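Local atomic coordinates of glutamate racemase (Bacillus anthracis, PDB entry 2DWU), a protein that belongs to the Asp/Glu/hydantoin racemase family, alpha/beta enzymes built around two parallel sheets, and is modelled with D-glutamic acid and a potassium ion. Residues B[71-76]-B[86-91]; B[153-158]-B[191-196]. One frame throughout, in Å; residues are numbered along the deposited sequence. Where two conformers were deposited one is given.

Interaction 1. Residues B[71-76]-B[86-91]; sequences KALVVA and AALQEA
Two residues before L73, which meets L88 across this contact, K71 NZ is gripped twice: by a salt bridge to E33 OE1 and by a hydrogen bond to I228 O. The contact itself is apolar and has no hydrogen bond across it. The tightest approach is between methyls, V75 CG2 to L88 CD1 at 3.6 Å. L73 CD2 adds a looser touch, 4.3 Å from L88 CD1. One methyl branch of L88 therefore serves both strand residues. V75 has CG1 anti to its backbone N (chi1 180°). This leaves CG2 beside that N, and CG2 is the branch that meets the leucine. The two side chains meet at a slant, methyl against methyl.

The segments belong to a beta-alpha-beta unit: strand 70-75, helix 78-91, strand 96-98. The helix packs on one face of the parallel sheet and hands the chain to the adjacent strand. L73 is hydrogen-bonded through its backbone to P95 and I97, while Q89 NE2 donates to V96 O. Helix 51-65 closes around the same apolar patch, with V58, F59 and V62 on L88 and L65 on L73. V74 touches V22 and I26 of helix 20-29. The helix is kinked at A86 and A87. Beyond V75 the chain runs through A76 into C77, N78 and T79 of the D-glutamic acid pocket.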
loop_
_atom_site.group_PDB
_atom_site.type_symbol
_atom_site.label_atom_id
_atom_site.label_comp_id
_atom_site.label_asym_id
_atom_site.label_seq_id
_atom_site.Cartn_x
_atom_site.Cartn_y
_atom_site.Cartn_z
ATOM N N LYS B 71 -4.911 -12.736 15.924
ATOM C CA LYS B 71 -5.882 -12.402 14.890
ATOM C C LYS B 71 -5.164 -12.476 13.542
ATOM O O LYS B 71 -5.789 -12.637 12.501
ATOM C CB LYS B 71 -6.501 -11.000 15.091
ATOM C CG LYS B 71 -5.594 -9.810 14.813
ATOM C CD LYS B 71 -6.382 -8.471 14.590
ATOM C CE LYS B 71 -7.079 -7.960 15.838
ATOM N NZ LYS B 71 -7.602 -6.569 15.660
ATOM N N ALA B 72 -3.832 -12.380 13.578
ATOM C CA ALA B 72 -3.015 -12.428 12.364
ATOM C C ALA B 72 -1.563 -12.663 12.763
ATOM O O ALA B 72 -1.187 -12.408 13.900
ATOM C CB ALA B 72 -3.132 -11.095 11.590
ATOM N N LEU B 73 -0.753 -13.142 11.815
ATOM C CA LEU B 73 0.657 -13.408 12.046
ATOM C C LEU B 73 1.476 -12.647 11.005
ATOM O O LEU B 73 1.174 -12.701 9.812
ATOM C CB LEU B 73 0.946 -14.917 11.898
ATOM C CG LEU B 73 2.445 -15.275 11.943
ATOM C CD1 LEU B 73 3.048 -14.898 13.313
ATOM C CD2 LEU B 73 2.588 -16.764 11.668
ATOM N N VAL B 74 2.500 -11.934 11.468
ATOM C CA VAL B 74 3.416 -11.230 10.552
ATOM C C VAL B 74 4.790 -11.902 10.670
ATOM O O VAL B 74 5.345 -12.051 11.775
ATOM C CB VAL B 74 3.569 -9.745 10.922
ATOM C CG1 VAL B 74 4.656 -9.083 10.036
ATOM C CG2 VAL B 74 2.227 -9.027 10.720
ATOM N N VAL B 75 5.317 -12.332 9.522
ATOM C CA VAL B 75 6.654 -12.932 9.462
ATOM C C VAL B 75 7.491 -11.719 9.095
ATOM O O VAL B 75 7.576 -11.303 7.950
ATOM C CB VAL B 75 6.751 -14.017 8.360
ATOM C CG1 VAL B 75 8.184 -14.610 8.332
ATOM C CG2 VAL B 75 5.777 -15.111 8.670
ATOM N N ALA B 76 8.072 -11.125 10.120
ATOM C CA ALA B 76 8.849 -9.910 9.945
ATOM C C ALA B 76 10.219 -10.114 9.302
ATOM O O ALA B 76 10.813 -9.166 8.748
ATOM C CB ALA B 76 9.010 -9.225 11.314
ATOM N N ALA B 86 4.813 -19.850 2.513
ATOM C CA ALA B 86 3.813 -20.724 1.899
ATOM C C ALA B 86 3.349 -21.795 2.873
ATOM O O ALA B 86 2.149 -22.084 2.968
ATOM C CB ALA B 86 4.381 -21.380 0.636
ATOM N N ALA B 87 4.294 -22.374 3.601
ATOM C CA ALA B 87 3.965 -23.427 4.559
ATOM C C ALA B 87 3.056 -22.908 5.667
ATOM O O ALA B 87 2.113 -23.592 6.094
ATOM C CB ALA B 87 5.230 -23.995 5.149
ATOM N N LEU B 88 3.337 -21.697 6.132
ATOM C CA LEU B 88 2.540 -21.088 7.190
ATOM C C LEU B 88 1.131 -20.728 6.729
ATOM O O LEU B 88 0.163 -20.960 7.451
ATOM C CB LEU B 88 3.229 -19.825 7.721
ATOM C CG LEU B 88 4.488 -20.029 8.562
ATOM C CD1 LEU B 88 5.138 -18.678 8.838
ATOM C CD2 LEU B 88 4.135 -20.731 9.853
ATOM N N GLN B 89 1.014 -20.165 5.534
ATOM C CA GLN B 89 -0.286 -19.759 5.029
ATOM C C GLN B 89 -1.174 -20.976 4.833
ATOM O O GLN B 89 -2.391 -20.893 5.000
ATOM C CB GLN B 89 -0.128 -18.974 3.726
ATOM C CG GLN B 89 0.604 -17.656 3.962
ATOM C CD GLN B 89 0.726 -16.797 2.720
ATOM O OE1 GLN B 89 0.954 -17.303 1.615
ATOM N NE2 GLN B 89 0.600 -15.479 2.900
ATOM N N GLU B 90 -0.556 -22.101 4.505
ATOM C CA GLU B 90 -1.299 -23.341 4.315
ATOM C C GLU B 90 -1.733 -23.899 5.672
ATOM O O GLU B 90 -2.887 -24.294 5.853
ATOM C CB GLU B 90 -0.415 -24.370 3.602
ATOM C CG GLU B 90 -1.105 -25.683 3.209
ATOM C CD GLU B 90 -1.600 -26.503 4.399
ATOM O OE1 GLU B 90 -0.806 -26.749 5.342
ATOM O OE2 GLU B 90 -2.787 -26.915 4.384
ATOM N N ALA B 91 -0.802 -23.926 6.621
ATOM C CA ALA B 91 -1.059 -24.475 7.949
ATOM C C ALA B 91 -2.038 -23.713 8.847
ATOM O O ALA B 91 -2.849 -24.332 9.542
ATOM C CB ALA B 91 0.259 -24.660 8.688
#

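Interaction 2. Residues B[153-158]-B[191-196]; sequences TVVENR and YPLLES
V155 meets L193 and L194 with its two methyls, one for each leucine. Its CB points from helix 151-157 toward segment 191-196, but makes no close contact itself. The branches beyond it do the touching. CG1 lies anti to the backbone N (chi1 165°). It reaches L193, with CD1 at 3.8 Å and L193 CB at 4.2 Å from V155 CG1. The two side chains cross there at about a right angle. L193 was deposited in two conformers, so its CD1 contact is described for one of them and is less certain.

The other methyl, CG2, meets the forked end of L194. V155 CG2 is 3.5 Å from L194 CG, 3.7 Å from L194 CD2 and 3.8 Å from L194 CD1. It thus touches the branch point and both methyls of the leucine. This is close apolar packing, without any polar bond across the segments.

The leucines are presented by a short 3-10 turn, residues 191-194. L194 N bonds Y191 O at 2.8 Å, and E195 N bonds P192 O at 3.1 Å. L194 stands at the N-cap position of helix 195-202. Next to V155, E156 OE2 is hydrogen-bonded to H190 NE2, and H190 lines the D-glutamic acid pocket.

Helix 151-157 comes after strand 142-147, and the turn follows strand 183-187; both strands lie in the four-stranded parallel sheet. V165 of helix 162-177 touches both V154 and L194. W255 packs on V155 and L193 from helix 245-256, which follows strand 238-241 of the six-stranded sheet, so this cluster also joins elements tied to the two sheets.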
loop_
_atom_site.group_PDB
_atom_site.type_symbol
_atom_site.label_atom_id
_atom_site.label_comp_id
_atom_site.label_asym_id
_atom_site.label_seq_id
_atom_site.Cartn_x
_atom_site.Cartn_y
_atom_site.Cartn_z
ATOM N N THR B 153 24.999 -7.924 10.036
ATOM C CA THR B 153 25.958 -7.959 11.147
ATOM C C THR B 153 26.527 -6.565 11.366
ATOM O O THR B 153 26.727 -6.133 12.513
ATOM C CB THR B 153 27.103 -8.956 10.872
ATOM O OG1 THR B 153 26.545 -10.235 10.557
ATOM C CG2 THR B 153 27.981 -9.111 12.104
ATOM N N VAL B 154 26.761 -5.841 10.278
ATOM C CA VAL B 154 27.264 -4.481 10.377
ATOM C C VAL B 154 26.279 -3.635 11.177
ATOM O O VAL B 154 26.668 -2.879 12.064
ATOM C CB VAL B 154 27.493 -3.848 8.961
ATOM C CG1 VAL B 154 27.572 -2.322 9.043
ATOM C CG2 VAL B 154 28.792 -4.393 8.382
ATOM N N VAL B 155 24.992 -3.780 10.880
ATOM C CA VAL B 155 23.981 -3.009 11.578
ATOM C C VAL B 155 23.935 -3.333 13.076
ATOM O O VAL B 155 23.813 -2.427 13.887
ATOM C CB VAL B 155 22.585 -3.242 10.943
ATOM C CG1 VAL B 155 21.471 -2.757 11.874
ATOM C CG2 VAL B 155 22.501 -2.465 9.633
ATOM N N GLU B 156 24.031 -4.606 13.442
ATOM C CA GLU B 156 23.978 -4.951 14.864
ATOM C C GLU B 156 25.262 -4.727 15.651
ATOM O O GLU B 156 25.213 -4.453 16.857
ATOM C CB GLU B 156 23.574 -6.414 15.038
ATOM C CG GLU B 156 22.099 -6.650 14.892
ATOM C CD GLU B 156 21.693 -8.048 15.322
ATOM O OE1 GLU B 156 22.115 -8.486 16.424
ATOM O OE2 GLU B 156 20.947 -8.717 14.572
ATOM N N ASN B 157 26.405 -4.810 14.986
ATOM C CA ASN B 157 27.675 -4.717 15.708
ATOM C C ASN B 157 28.693 -3.644 15.385
ATOM O O ASN B 157 29.655 -3.470 16.149
ATOM C CB ASN B 157 28.387 -6.064 15.590
ATOM C CG ASN B 157 27.519 -7.213 16.018
ATOM O OD1 ASN B 157 27.396 -8.211 15.307
ATOM N ND2 ASN B 157 26.898 -7.082 17.183
ATOM N N ARG B 158 28.508 -2.909 14.290
ATOM C CA ARG B 158 29.510 -1.925 13.893
ATOM C C ARG B 158 28.883 -0.618 13.427
ATOM O O ARG B 158 29.557 0.205 12.803
ATOM C CB ARG B 158 30.339 -2.501 12.731
ATOM C CG ARG B 158 30.721 -3.978 12.844
ATOM C CD ARG B 158 31.906 -4.182 13.776
ATOM N NE ARG B 158 33.119 -3.543 13.278
ATOM C CZ ARG B 158 33.982 -4.082 12.423
ATOM N NH1 ARG B 158 35.040 -3.380 12.053
ATOM N NH2 ARG B 158 33.802 -5.308 11.942
ATOM N N TYR B 191 18.127 -3.477 7.084
ATOM C CA TYR B 191 18.553 -2.433 6.165
ATOM C C TYR B 191 18.006 -1.027 6.319
ATOM O O TYR B 191 18.673 -0.079 5.903
ATOM C CB TYR B 191 18.419 -2.914 4.711
ATOM C CG TYR B 191 19.231 -4.170 4.381
ATOM C CD1 TYR B 191 20.117 -4.759 5.309
ATOM C CD2 TYR B 191 19.063 -4.808 3.144
ATOM C CE1 TYR B 191 20.788 -5.945 5.018
ATOM C CE2 TYR B 191 19.728 -6.002 2.837
ATOM C CZ TYR B 191 20.579 -6.573 3.773
ATOM O OH TYR B 191 21.139 -7.777 3.451
ATOM N N PRO B 192 16.799 -0.852 6.901
ATOM C CA PRO B 192 16.331 0.526 7.045
ATOM C C PRO B 192 17.348 1.363 7.835
ATOM O O PRO B 192 17.446 2.561 7.620
ATOM C CB PRO B 192 15.017 0.380 7.813
ATOM C CG PRO B 192 14.447 -0.903 7.249
ATOM C CD PRO B 192 15.711 -1.811 7.202
ATOM N N LEU B 193 18.090 0.753 8.750
ATOM C CA LEU B 193 19.048 1.549 9.503
ATOM C C LEU B 193 20.190 2.066 8.638
ATOM O O LEU B 193 20.896 3.008 9.020
ATOM C CB LEU B 193 19.588 0.751 10.689
ATOM C CG LEU B 193 18.572 0.688 11.828
ATOM C CD1 LEU B 193 19.245 0.114 13.067
ATOM C CD2 LEU B 193 18.032 2.087 12.118
ATOM N N LEU B 194 20.348 1.476 7.458
ATOM C CA LEU B 194 21.427 1.876 6.547
ATOM C C LEU B 194 20.903 2.735 5.423
ATOM O O LEU B 194 21.652 3.015 4.481
ATOM C CB LEU B 194 22.054 0.643 5.891
ATOM C CG LEU B 194 22.701 -0.379 6.807
ATOM C CD1 LEU B 194 23.090 -1.625 5.996
ATOM C CD2 LEU B 194 23.921 0.242 7.477
ATOM N N GLU B 195 19.644 3.148 5.507
ATOM C CA GLU B 195 19.054 3.895 4.406
ATOM C C GLU B 195 19.866 5.062 3.884
ATOM O O GLU B 195 20.041 5.205 2.659
ATOM C CB GLU B 195 17.637 4.363 4.738
ATOM C CG GLU B 195 17.021 5.116 3.562
ATOM C CD GLU B 195 15.530 5.352 3.700
ATOM O OE1 GLU B 195 15.061 5.663 4.824
ATOM O OE2 GLU B 195 14.824 5.244 2.670
ATOM N N SER B 196 20.375 5.897 4.788
ATOM C CA SER B 196 21.169 7.032 4.339
ATOM C C SER B 196 22.394 6.635 3.546
ATOM O O SER B 196 22.715 7.276 2.541
ATOM C CB SER B 196 21.600 7.890 5.524
ATOM O OG SER B 196 20.461 8.467 6.123
#

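Interaction 1 comes first along the chain and closes before interaction 2 opens. They lie on opposite sides of the chain's centre, with their own centres 27 Å apart. Their nearest atoms are about 9 Å apart and do not touch. Interaction 1 fastens a helix to the six-stranded parallel sheet. The two segments of interaction 2 follow strands of the four-stranded sheet. What they share is nearness to the ligand: the side chain of V75 is about 8 Å from the bound D-glutamic acid, and that of V155 about 9 Å. Both contacts lie near a pocket lined by residues from both halves of the fold.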